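Local structure of glutathione S-transferase (Natrialba magadii ATCC 43099, 6GZF) at residues V180-I184 with L236-D240; T73-L79 with M154-D158; Y188-N192 with E213-L218. The protein probably transfers glutathione to or from small molecules, as a Xi-class glutathione transferase related to the glutathionyl-hydroquinone reductases. All blocks are in the same frame, centred on the assembly; numbering follows the deposited sequence.

Contacts 1 and 3 both use helix 177-192, at successive places along it, and both lie within the helical C-terminal part of the chain; contact 2 joins two helices of the thioredoxin-like N-terminal part. Contacts 1 and 2 are buried and touch each other, since R155 of 154-158 forms a salt bridge to D181 of 180-184, while E238 packs on M154 and L236 on L76. Contact 3 is only partly buried, with E213 exposed at its margin. Chemistry follows place: contact 1 sets aliphatic packing against a capped helix start, contact 2 mixes packing with polar groups near two helix ends, and contact 3 is mainly apolar, at a near-perpendicular crossing.

Contact 1. Residues V180-I184 with L236-D240; sequences VDQII and LTEAD
The backbone N-H of T237, the residue against which V180 packs, is taken up by D240 OD1, with T237 N at 2.9 Å from D240 OD1 and an N-H...O angle of 162°. The approach is on the anti side of the carboxylate, 27° out of its plane. D240 OD2 accepts from Y274 OH and L231 N, so the group is held through both of its oxygens. T237, at the N-cap, and D240 form a capping box at the start of helix 238-247, an element that recurs at this helix in glutathione transferases; the bond from T237 N is its sound part. T237 OG1, placed between its backbone N and carbonyl carbon (chi1 62°), accepts only a weak capping bond from A239 N at 3.4 Å.

Helix 177-192 packs against that capped turn with aliphatic branches. V180 divides its two methyls: CG2 meets T237 CG2 at 3.6 Å, the side chains crossing obliquely, while CG1, anti to the V180 backbone N, lies 3.9 Å from A239 N. The small A239 is central. Its CB points toward the other helix and meets I183 CG2 at 3.9 Å, and I184 CG1 lies 3.8 Å from A239 CA. The backbones come close here, I184 CA to A239 CA being 5.2 Å.

Beyond it I184 CD1 reaches E238 CB at 4.0 Å. The E238 chain runs on extended, and its OE2 forms a salt bridge with R155 NE. Through NH1 R155 also pairs with D181 OD1, serving a carboxylate of each segment, and it probably eases the crowding of E238 OE2 against D158 OD2.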
ATOM      1  N   VAL A 180     -15.683 -17.024  23.777  1.00 28.42           N
ATOM      2  CA  VAL A 180     -16.044 -15.874  22.955  1.00 32.46           C
ATOM      3  C   VAL A 180     -15.468 -14.596  23.552  1.00 31.11           C
ATOM      4  O   VAL A 180     -14.899 -13.769  22.840  1.00 30.41           O
ATOM      5  CB  VAL A 180     -17.574 -15.732  22.813  1.00 31.20           C
ATOM      6  CG1 VAL A 180     -17.927 -14.439  22.095  1.00 31.82           C
ATOM      7  CG2 VAL A 180     -18.148 -16.927  22.072  1.00 25.34           C
ATOM      8  N   ASP A 181     -15.605 -14.448  24.867  1.00 36.04           N
ATOM      9  CA  ASP A 181     -15.041 -13.305  25.573  1.00 31.20           C
ATOM     10  C   ASP A 181     -13.516 -13.312  25.501  1.00 28.40           C
ATOM     11  O   ASP A 181     -12.878 -12.262  25.548  1.00 32.27           O
ATOM     12  CB  ASP A 181     -15.500 -13.293  27.033  1.00 28.06           C
ATOM     13  CG  ASP A 181     -16.995 -13.086  27.174  1.00 38.94           C
ATOM     14  OD1 ASP A 181     -17.557 -12.268  26.414  1.00 35.28           O
ATOM     15  OD2 ASP A 181     -17.611 -13.738  28.043  1.00 42.52           O
ATOM     16  N   GLN A 182     -12.938 -14.505  25.382  1.00 29.60           N
ATOM     17  CA  GLN A 182     -11.488 -14.645  25.307  1.00 31.01           C
ATOM     18  C   GLN A 182     -10.956 -14.216  23.943  1.00 31.78           C
ATOM     19  O   GLN A 182      -9.986 -13.464  23.856  1.00 33.82           O
ATOM     20  CB  GLN A 182     -11.073 -16.088  25.594  1.00 28.77           C
ATOM     21  CG  GLN A 182      -9.568 -16.286  25.691  1.00 26.51           C
ATOM     22  CD  GLN A 182      -9.160 -17.744  25.600  1.00 38.05           C
ATOM     23  OE1 GLN A 182      -9.290 -18.372  24.549  1.00 38.09           O
ATOM     24  NE2 GLN A 182      -8.664 -18.290  26.704  1.00 35.25           N
ATOM     25  N   ILE A 183     -11.596 -14.703  22.884  1.00 26.25           N
ATOM     26  CA  ILE A 183     -11.164 -14.411  21.521  1.00 21.75           C
ATOM     27  C   ILE A 183     -11.265 -12.921  21.211  1.00 23.71           C
ATOM     28  O   ILE A 183     -10.361 -12.341  20.607  1.00 28.69           O
ATOM     29  CB  ILE A 183     -11.987 -15.205  20.488  1.00 20.20           C
ATOM     30  CG1 ILE A 183     -11.792 -16.707  20.696  1.00 22.74           C
ATOM     31  CG2 ILE A 183     -11.588 -14.823  19.072  1.00 19.23           C
ATOM     32  CD1 ILE A 183     -12.556 -17.559  19.716  1.00 19.99           C
ATOM     33  N   ILE A 184     -12.369 -12.307  21.630  1.00 25.72           N
ATOM     34  CA  ILE A 184     -12.577 -10.874  21.442  1.00 25.79           C
ATOM     35  C   ILE A 184     -11.457 -10.067  22.094  1.00 28.20           C
ATOM     36  O   ILE A 184     -10.949  -9.108  21.514  1.00 28.20           O
ATOM     37  CB  ILE A 184     -13.936 -10.421  22.016  1.00 20.52           C
ATOM     38  CG1 ILE A 184     -15.087 -11.061  21.239  1.00 25.50           C
ATOM     39  CG2 ILE A 184     -14.060  -8.905  21.979  1.00 13.65           C
ATOM     40  CD1 ILE A 184     -16.441 -10.873  21.888  1.00 32.39           C
ATOM     41  N   LEU A 236     -21.576 -19.462  15.176  1.00 33.64           N
ATOM     42  CA  LEU A 236     -21.318 -18.060  14.870  1.00 34.06           C
ATOM     43  C   LEU A 236     -21.527 -17.197  16.110  1.00 29.76           C
ATOM     44  O   LEU A 236     -22.591 -17.235  16.725  1.00 35.99           O
ATOM     45  CB  LEU A 236     -22.232 -17.584  13.739  1.00 38.45           C
ATOM     46  CG  LEU A 236     -21.897 -16.244  13.084  1.00 30.02           C
ATOM     47  CD1 LEU A 236     -20.658 -16.375  12.220  1.00 27.07           C
ATOM     48  CD2 LEU A 236     -23.075 -15.737  12.264  1.00 35.40           C
ATOM     49  N   THR A 237     -20.511 -16.422  16.480  1.00 25.55           N
ATOM     50  CA  THR A 237     -20.580 -15.603  17.688  1.00 27.45           C
ATOM     51  C   THR A 237     -20.111 -14.170  17.449  1.00 26.22           C
ATOM     52  O   THR A 237     -19.751 -13.800  16.332  1.00 27.12           O
ATOM     53  CB  THR A 237     -19.735 -16.209  18.826  1.00 29.75           C
ATOM     54  OG1 THR A 237     -18.359 -16.258  18.430  1.00 27.94           O
ATOM     55  CG2 THR A 237     -20.214 -17.615  19.167  1.00 31.86           C
ATOM     56  N   GLU A 238     -20.117 -13.371  18.515  1.00 28.34           N
ATOM     57  CA  GLU A 238     -19.627 -11.998  18.465  1.00 25.38           C
ATOM     58  C   GLU A 238     -18.151 -11.950  18.097  1.00 29.11           C
ATOM     59  O   GLU A 238     -17.678 -10.975  17.514  1.00 28.63           O
ATOM     60  CB  GLU A 238     -19.838 -11.296  19.806  1.00 26.99           C
ATOM     61  CG  GLU A 238     -21.283 -11.172  20.249  1.00 22.13           C
ATOM     62  CD  GLU A 238     -21.423 -10.363  21.526  1.00 29.96           C
ATOM     63  OE1 GLU A 238     -20.403  -9.811  21.991  1.00 30.02           O
ATOM     64  OE2 GLU A 238     -22.546 -10.276  22.063  1.00 29.66           O
ATOM     65  N   ALA A 239     -17.428 -13.008  18.455  1.00 29.87           N
ATOM     66  CA  ALA A 239     -16.001 -13.108  18.172  1.00 28.70           C
ATOM     67  C   ALA A 239     -15.737 -13.031  16.673  1.00 26.78           C
ATOM     68  O   ALA A 239     -14.736 -12.462  16.237  1.00 30.80           O
ATOM     69  CB  ALA A 239     -15.439 -14.400  18.743  1.00 26.05           C
ATOM     70  N   ASP A 240     -16.646 -13.602  15.890  1.00 26.40           N
ATOM     71  CA  ASP A 240     -16.520 -13.589  14.438  1.00 26.03           C
ATOM     72  C   ASP A 240     -16.827 -12.209  13.867  1.00 19.76           C
ATOM     73  O   ASP A 240     -16.235 -11.799  12.870  1.00 25.59           O
ATOM     74  CB  ASP A 240     -17.445 -14.634  13.811  1.00 24.11           C
ATOM     75  CG  ASP A 240     -17.226 -16.022  14.383  1.00 29.86           C
ATOM     76  OD1 ASP A 240     -17.875 -16.356  15.397  1.00 27.26           O
ATOM     77  OD2 ASP A 240     -16.401 -16.773  13.824  1.00 31.48           O
TER

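Contact 2. Residues T73-L79 with M154-D158; sequences TRTLKGL and MRMFD
T73 and F157 meet where two nearly parallel helices of the thioredoxin-like domain lie side by side: the short axes of 73-77 and 154-158 are 9.7 Å apart and inclined by only 10°. T73 turns its two branches to different partners. Its CG2, anti to the backbone N, touches F157 CB at 3.7 Å, whereas OG1 lies beside CG and SD of M154, the two side chains crossing at about a right angle; the hydrogen bond of OG1 goes back to R69 O in its own helix.

Around the F157 ring, R74 CB stands obliquely, 4.3 Å from F157 CE2. L79 CD1 lies 3.4 Å from F157 O and also borders the root of the ring at CB. The F157 side chain also packs on I83 and on L137 of strand 136-139, the latter joining helix 150-159 to the sheet.

Farther along, K77 is bent twice: the bend at chi2 (60°) carries CE to D158 OD1, the two side chains crossing at about a right angle, and the bend at chi4 (64°) turns NZ off toward V169 O, to which it donates. The charged ends do not pair, K77 NZ being 4.3 Å from D158 OD1, beyond a salt bridge. D158 OD1 receives a weak hydrogen bond from L171 N.

Outward again, I241 of helix 238-247 packs on T73, L76 and M154. What positions L79 is the way helix 65-77 ends, in a Schellman motif with G78, of positive phi, as its C-prime residue. G78 N bonds weakly to T75 O at 3.2 Å, and L79 N reaches R74 O at 2.9 Å.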
ATOM      1  N   THR A  73     -24.543  -7.014  13.899  1.00 23.78           N
ATOM      2  CA  THR A  73     -25.330  -7.597  14.980  1.00 21.58           C
ATOM      3  C   THR A  73     -26.807  -7.244  14.839  1.00 22.65           C
ATOM      4  O   THR A  73     -27.674  -8.108  14.975  1.00 21.70           O
ATOM      5  CB  THR A  73     -24.828  -7.129  16.357  1.00 20.98           C
ATOM      6  OG1 THR A  73     -23.442  -7.456  16.498  1.00 17.12           O
ATOM      7  CG2 THR A  73     -25.620  -7.801  17.469  1.00 15.83           C
ATOM      8  N   ARG A  74     -27.083  -5.973  14.557  1.00 28.72           N
ATOM      9  CA  ARG A  74     -28.452  -5.490  14.406  1.00 21.80           C
ATOM     10  C   ARG A  74     -29.182  -6.240  13.299  1.00 26.63           C
ATOM     11  O   ARG A  74     -30.367  -6.549  13.421  1.00 28.52           O
ATOM     12  CB  ARG A  74     -28.466  -3.988  14.114  1.00 20.47           C
ATOM     13  CG  ARG A  74     -29.838  -3.345  14.254  1.00 26.66           C
ATOM     14  CD  ARG A  74     -29.825  -1.890  13.812  1.00 22.13           C
ATOM     15  NE  ARG A  74     -29.802  -1.758  12.358  1.00 29.21           N
ATOM     16  CZ  ARG A  74     -30.653  -1.010  11.662  1.00 25.24           C
ATOM     17  NH1 ARG A  74     -31.596  -0.319  12.287  1.00 23.69           N
ATOM     18  NH2 ARG A  74     -30.560  -0.952  10.341  1.00 23.82           N
ATOM     19  N   THR A  75     -28.466  -6.535  12.220  1.00 23.76           N
ATOM     20  CA  THR A  75     -29.039  -7.254  11.091  1.00 22.28           C
ATOM     21  C   THR A  75     -29.255  -8.729  11.420  1.00 24.47           C
ATOM     22  O   THR A  75     -30.297  -9.298  11.097  1.00 30.61           O
ATOM     23  CB  THR A  75     -28.146  -7.140   9.845  1.00 19.13           C
ATOM     24  OG1 THR A  75     -27.796  -5.768   9.630  1.00 28.40           O
ATOM     25  CG2 THR A  75     -28.865  -7.681   8.619  1.00 18.94           C
ATOM     26  N   LEU A  76     -28.264  -9.339  12.064  1.00 21.80           N
ATOM     27  CA  LEU A  76     -28.342 -10.745  12.443  1.00 23.50           C
ATOM     28  C   LEU A  76     -29.475 -10.995  13.431  1.00 25.19           C
ATOM     29  O   LEU A  76     -30.162 -12.014  13.360  1.00 29.00           O
ATOM     30  CB  LEU A  76     -27.014 -11.215  13.044  1.00 24.76           C
ATOM     31  CG  LEU A  76     -25.880 -11.501  12.058  1.00 21.85           C
ATOM     32  CD1 LEU A  76     -24.630 -11.952  12.796  1.00 25.79           C
ATOM     33  CD2 LEU A  76     -26.310 -12.544  11.040  1.00 18.61           C
ATOM     34  N   LYS A  77     -29.666 -10.055  14.349  1.00 23.48           N
ATOM     35  CA  LYS A  77     -30.696 -10.181  15.371  1.00 27.53           C
ATOM     36  C   LYS A  77     -32.082  -9.858  14.826  1.00 31.31           C
ATOM     37  O   LYS A  77     -33.091 -10.326  15.354  1.00 28.07           O
ATOM     38  CB  LYS A  77     -30.382  -9.265  16.554  1.00 31.04           C
ATOM     39  CG  LYS A  77     -30.446  -9.955  17.896  1.00 34.74           C
ATOM     40  CD  LYS A  77     -29.447 -11.091  17.961  1.00 28.29           C
ATOM     41  CE  LYS A  77     -29.430 -11.716  19.338  1.00 19.00           C
ATOM     42  NZ  LYS A  77     -30.727 -12.352  19.691  1.00 22.73           N
ATOM     43  N   GLY A  78     -32.126  -9.058  13.765  1.00 35.18           N
ATOM     44  CA  GLY A  78     -33.385  -8.569  13.241  1.00 25.38           C
ATOM     45  C   GLY A  78     -33.916  -7.474  14.144  1.00 24.80           C
ATOM     46  O   GLY A  78     -35.044  -7.545  14.630  1.00 33.64           O
ATOM     47  N   LEU A  79     -33.086  -6.462  14.374  1.00 19.85           N
ATOM     48  CA  LEU A  79     -33.427  -5.378  15.288  1.00 22.82           C
ATOM     49  C   LEU A  79     -33.581  -4.046  14.561  1.00 25.04           C
ATOM     50  O   LEU A  79     -33.615  -2.990  15.192  1.00 23.74           O
ATOM     51  CB  LEU A  79     -32.363  -5.250  16.381  1.00 16.36           C
ATOM     52  CG  LEU A  79     -32.399  -6.300  17.493  1.00 22.64           C
ATOM     53  CD1 LEU A  79     -31.190  -6.159  18.408  1.00 13.26           C
ATOM     54  CD2 LEU A  79     -33.691  -6.195  18.288  1.00 15.78           C
ATOM     55  N   MET A 154     -22.680  -4.027  20.781  1.00 18.24           N
ATOM     56  CA  MET A 154     -22.875  -5.320  20.137  1.00 23.15           C
ATOM     57  C   MET A 154     -23.416  -6.338  21.135  1.00 23.92           C
ATOM     58  O   MET A 154     -24.350  -7.081  20.836  1.00 23.79           O
ATOM     59  CB  MET A 154     -21.565  -5.829  19.529  1.00 16.89           C
ATOM     60  CG  MET A 154     -21.619  -7.286  19.090  1.00 15.66           C
ATOM     61  SD  MET A 154     -20.251  -7.786  18.025  1.00 23.06           S
ATOM     62  CE  MET A 154     -18.866  -7.646  19.152  1.00 21.19           C
ATOM     63  N   ARG A 155     -22.824  -6.353  22.326  1.00 27.17           N
ATOM     64  CA  ARG A 155     -23.212  -7.287  23.376  1.00 18.51           C
ATOM     65  C   ARG A 155     -24.657  -7.086  23.830  1.00 18.38           C
ATOM     66  O   ARG A 155     -25.419  -8.047  23.931  1.00 22.31           O
ATOM     67  CB  ARG A 155     -22.270  -7.157  24.576  1.00 28.49           C
ATOM     68  CG  ARG A 155     -22.676  -7.991  25.783  1.00 21.56           C
ATOM     69  CD  ARG A 155     -22.702  -9.475  25.454  1.00 22.33           C
ATOM     70  NE  ARG A 155     -21.399  -9.960  25.009  1.00 23.41           N
ATOM     71  CZ  ARG A 155     -20.434 -10.360  25.830  1.00 37.16           C
ATOM     72  NH1 ARG A 155     -19.278 -10.786  25.339  1.00 36.54           N
ATOM     73  NH2 ARG A 155     -20.624 -10.331  27.141  1.00 33.83           N
ATOM     74  N   MET A 156     -25.033  -5.842  24.100  1.00 17.77           N
ATOM     75  CA  MET A 156     -26.376  -5.563  24.595  1.00 21.11           C
ATOM     76  C   MET A 156     -27.425  -5.719  23.490  1.00 21.33           C
ATOM     77  O   MET A 156     -28.578  -6.050  23.769  1.00 27.04           O
ATOM     78  CB  MET A 156     -26.447  -4.165  25.214  1.00 21.26           C
ATOM     79  CG  MET A 156     -26.306  -3.013  24.237  1.00 25.46           C
ATOM     80  SD  MET A 156     -26.351  -1.421  25.087  1.00 29.72           S
ATOM     81  CE  MET A 156     -24.710  -1.361  25.806  1.00 23.35           C
ATOM     82  N   PHE A 157     -27.024  -5.489  22.242  1.00 24.55           N
ATOM     83  CA  PHE A 157     -27.877  -5.813  21.101  1.00 18.84           C
ATOM     84  C   PHE A 157     -28.152  -7.309  21.084  1.00 23.21           C
ATOM     85  O   PHE A 157     -29.229  -7.761  20.696  1.00 20.49           O
ATOM     86  CB  PHE A 157     -27.224  -5.403  19.776  1.00 21.80           C
ATOM     87  CG  PHE A 157     -27.418  -3.959  19.410  1.00 22.28           C
ATOM     88  CD1 PHE A 157     -27.951  -3.059  20.315  1.00 23.72           C
ATOM     89  CD2 PHE A 157     -27.073  -3.508  18.146  1.00 20.71           C
ATOM     90  CE1 PHE A 157     -28.128  -1.731  19.969  1.00 23.91           C
ATOM     91  CE2 PHE A 157     -27.249  -2.183  17.792  1.00 19.35           C
ATOM     92  CZ  PHE A 157     -27.778  -1.294  18.705  1.00 21.15           C
ATOM     93  N   ASP A 158     -27.152  -8.066  21.519  1.00 26.62           N
ATOM     94  CA  ASP A 158     -27.161  -9.518  21.431  1.00 22.95           C
ATOM     95  C   ASP A 158     -27.964 -10.182  22.549  1.00 27.22           C
ATOM     96  O   ASP A 158     -28.700 -11.137  22.309  1.00 29.00           O
ATOM     97  CB  ASP A 158     -25.718 -10.030  21.449  1.00 21.71           C
ATOM     98  CG  ASP A 158     -25.600 -11.475  21.019  1.00 28.66           C
ATOM     99  OD1 ASP A 158     -26.518 -11.978  20.343  1.00 20.10           O
ATOM    100  OD2 ASP A 158     -24.577 -12.106  21.351  1.00 26.75           O
TER

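Contact 3. Residues Y188-N192 with E213-L218; sequences YEPIN and ELFGAL
I191 holds CG1 anti to its carbonyl carbon (chi1 -66°) and continues extended to CD1, while L214 sets CG anti to its backbone N (chi1 169°); these torsions bring the two side chains together at about a right angle, with I191 CG1 4.1 Å from L214 CD1. The same CG1 lies 3.8 Å from A217 CB, and I191 CD1 goes on to L218 CD2 at 4.1 Å. Replacing I191 by an alanine would probably open a gap between L214, A217 and L218, depriving L218 of its contact across the helices. P190 rests its CB on A217 CB, also at 3.8 Å. Its nitrogen has no hydrogen to give, and the helix is kinked there with a wider pi-type turn. P190 O receives a CA-H...O contact from L214 CA at 3.4 Å. The segments cross at -94° with their axes 8.1 Å apart, close enough that the small A217 is met by both P190 and I191. Here the C-terminal end of helix 177-192 lies across 213-218 of helix 204-224 in the all-helical part of the fold; helix 238-247 adds M243 and T246 against I191, and F250 of helix 250-254 packs on L214 and L218.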
ATOM      1  N   TYR A 188      -8.056  -8.221  19.841  1.00 28.60           N
ATOM      2  CA  TYR A 188      -8.314  -6.794  19.975  1.00 29.44           C
ATOM      3  C   TYR A 188      -7.101  -5.922  19.659  1.00 30.67           C
ATOM      4  O   TYR A 188      -7.200  -4.973  18.882  1.00 27.17           O
ATOM      5  CB  TYR A 188      -8.813  -6.487  21.386  1.00 24.60           C
ATOM      6  CG  TYR A 188      -9.119  -5.028  21.611  1.00 25.26           C
ATOM      7  CD1 TYR A 188     -10.219  -4.433  21.011  1.00 31.11           C
ATOM      8  CD2 TYR A 188      -8.311  -4.246  22.425  1.00 29.98           C
ATOM      9  CE1 TYR A 188     -10.505  -3.101  21.211  1.00 37.47           C
ATOM     10  CE2 TYR A 188      -8.591  -2.912  22.633  1.00 29.52           C
ATOM     11  CZ  TYR A 188      -9.690  -2.345  22.023  1.00 38.50           C
ATOM     12  OH  TYR A 188      -9.983  -1.018  22.220  1.00 52.59           O
ATOM     13  N   GLU A 189      -5.960  -6.241  20.260  1.00 34.00           N
ATOM     14  CA  GLU A 189      -4.764  -5.419  20.086  1.00 36.41           C
ATOM     15  C   GLU A 189      -3.971  -5.728  18.805  1.00 28.41           C
ATOM     16  O   GLU A 189      -3.645  -4.807  18.055  1.00 27.56           O
ATOM     17  CB  GLU A 189      -3.849  -5.548  21.310  1.00 24.06           C
ATOM     18  CG  GLU A 189      -3.067  -4.283  21.628  1.00 30.42           C
ATOM     19  CD  GLU A 189      -1.922  -4.528  22.592  1.00 50.84           C
ATOM     20  OE1 GLU A 189      -2.147  -5.176  23.636  1.00 54.01           O
ATOM     21  OE2 GLU A 189      -0.796  -4.068  22.303  1.00 47.61           O
ATOM     22  N   PRO A 190      -3.652  -7.011  18.538  1.00 27.79           N
ATOM     23  CA  PRO A 190      -2.819  -7.240  17.351  1.00 20.74           C
ATOM     24  C   PRO A 190      -3.560  -7.097  16.022  1.00 28.33           C
ATOM     25  O   PRO A 190      -2.917  -6.825  15.008  1.00 29.97           O
ATOM     26  CB  PRO A 190      -2.341  -8.682  17.538  1.00 20.44           C
ATOM     27  CG  PRO A 190      -3.420  -9.323  18.321  1.00 27.36           C
ATOM     28  CD  PRO A 190      -3.898  -8.267  19.272  1.00 23.76           C
ATOM     29  N   ILE A 191      -4.878  -7.274  16.020  1.00 28.42           N
ATOM     30  CA  ILE A 191      -5.630  -7.274  14.769  1.00 27.49           C
ATOM     31  C   ILE A 191      -6.565  -6.073  14.625  1.00 24.37           C
ATOM     32  O   ILE A 191      -6.456  -5.317  13.660  1.00 24.64           O
ATOM     33  CB  ILE A 191      -6.450  -8.568  14.615  1.00 24.75           C
ATOM     34  CG1 ILE A 191      -5.516  -9.771  14.466  1.00 16.73           C
ATOM     35  CG2 ILE A 191      -7.373  -8.476  13.413  1.00 20.37           C
ATOM     36  CD1 ILE A 191      -6.221 -11.107  14.541  1.00 21.06           C
ATOM     37  N   ASN A 192      -7.482  -5.902  15.574  1.00 20.38           N
ATOM     38  CA  ASN A 192      -8.449  -4.808  15.506  1.00 23.01           C
ATOM     39  C   ASN A 192      -7.792  -3.431  15.585  1.00 29.15           C
ATOM     40  O   ASN A 192      -8.066  -2.558  14.762  1.00 33.73           O
ATOM     41  CB  ASN A 192      -9.494  -4.949  16.616  1.00 21.50           C
ATOM     42  CG  ASN A 192     -10.409  -6.140  16.406  1.00 23.94           C
ATOM     43  OD1 ASN A 192     -10.567  -6.628  15.286  1.00 23.92           O
ATOM     44  ND2 ASN A 192     -11.024  -6.610  17.485  1.00 22.79           N
ATOM     45  N   GLU A 213       3.294  -8.398  14.943  1.00 22.42           N
ATOM     46  CA  GLU A 213       2.255  -8.949  15.807  1.00 28.29           C
ATOM     47  C   GLU A 213       0.974  -9.244  15.035  1.00 25.63           C
ATOM     48  O   GLU A 213       0.295 -10.236  15.299  1.00 23.45           O
ATOM     49  CB  GLU A 213       1.958  -7.989  16.960  1.00 28.50           C
ATOM     50  CG  GLU A 213       2.961  -8.047  18.099  1.00 31.82           C
ATOM     51  CD  GLU A 213       2.360  -8.616  19.370  1.00 49.14           C
ATOM     52  OE1 GLU A 213       1.117  -8.705  19.456  1.00 48.35           O
ATOM     53  OE2 GLU A 213       3.132  -8.975  20.286  1.00 58.69           O
ATOM     54  N   LEU A 214       0.652  -8.375  14.081  1.00 26.50           N
ATOM     55  CA  LEU A 214      -0.569  -8.499  13.293  1.00 19.40           C
ATOM     56  C   LEU A 214      -0.608  -9.786  12.477  1.00 21.15           C
ATOM     57  O   LEU A 214      -1.507 -10.610  12.646  1.00 25.59           O
ATOM     58  CB  LEU A 214      -0.721  -7.292  12.363  1.00 21.76           C
ATOM     59  CG  LEU A 214      -1.790  -7.339  11.268  1.00 20.15           C
ATOM     60  CD1 LEU A 214      -3.176  -7.574  11.851  1.00 16.94           C
ATOM     61  CD2 LEU A 214      -1.759  -6.055  10.456  1.00 20.30           C
ATOM     62  N   PHE A 215       0.366  -9.953  11.588  1.00 21.55           N
ATOM     63  CA  PHE A 215       0.397 -11.113  10.706  1.00 20.22           C
ATOM     64  C   PHE A 215       0.756 -12.385  11.465  1.00 21.65           C
ATOM     65  O   PHE A 215       0.496 -13.493  10.995  1.00 17.54           O
ATOM     66  CB  PHE A 215       1.377 -10.877   9.557  1.00 17.40           C
ATOM     67  CG  PHE A 215       0.846  -9.953   8.499  1.00 24.78           C
ATOM     68  CD1 PHE A 215       0.106 -10.449   7.439  1.00 21.59           C
ATOM     69  CD2 PHE A 215       1.070  -8.589   8.576  1.00 24.52           C
ATOM     70  CE1 PHE A 215      -0.392  -9.602   6.466  1.00 26.41           C
ATOM     71  CE2 PHE A 215       0.573  -7.737   7.606  1.00 27.77           C
ATOM     72  CZ  PHE A 215      -0.159  -8.245   6.551  1.00 30.00           C
ATOM     73  N   GLY A 216       1.353 -12.220  12.640  1.00 23.42           N
ATOM     74  CA  GLY A 216       1.583 -13.341  13.529  1.00 16.99           C
ATOM     75  C   GLY A 216       0.257 -13.822  14.080  1.00 22.68           C
ATOM     76  O   GLY A 216      -0.011 -15.023  14.134  1.00 28.46           O
ATOM     77  N   ALA A 217      -0.582 -12.870  14.480  1.00 24.92           N
ATOM     78  CA  ALA A 217      -1.910 -13.174  15.000  1.00 24.11           C
ATOM     79  C   ALA A 217      -2.802 -13.776  13.919  1.00 30.37           C
ATOM     80  O   ALA A 217      -3.568 -14.705  14.180  1.00 32.91           O
ATOM     81  CB  ALA A 217      -2.552 -11.921  15.577  1.00 14.57           C
ATOM     82  N   LEU A 218      -2.698 -13.240  12.707  1.00 28.23           N
ATOM     83  CA  LEU A 218      -3.492 -13.722  11.581  1.00 27.57           C
ATOM     84  C   LEU A 218      -3.116 -15.151  11.204  1.00 30.00           C
ATOM     85  O   LEU A 218      -3.975 -15.948  10.826  1.00 31.82           O
ATOM     86  CB  LEU A 218      -3.321 -12.797  10.374  1.00 24.27           C
ATOM     87  CG  LEU A 218      -3.968 -11.417  10.493  1.00 22.56           C
ATOM     88  CD1 LEU A 218      -3.566 -10.531   9.325  1.00 20.44           C
ATOM     89  CD2 LEU A 218      -5.483 -11.546  10.577  1.00 18.81           C
TER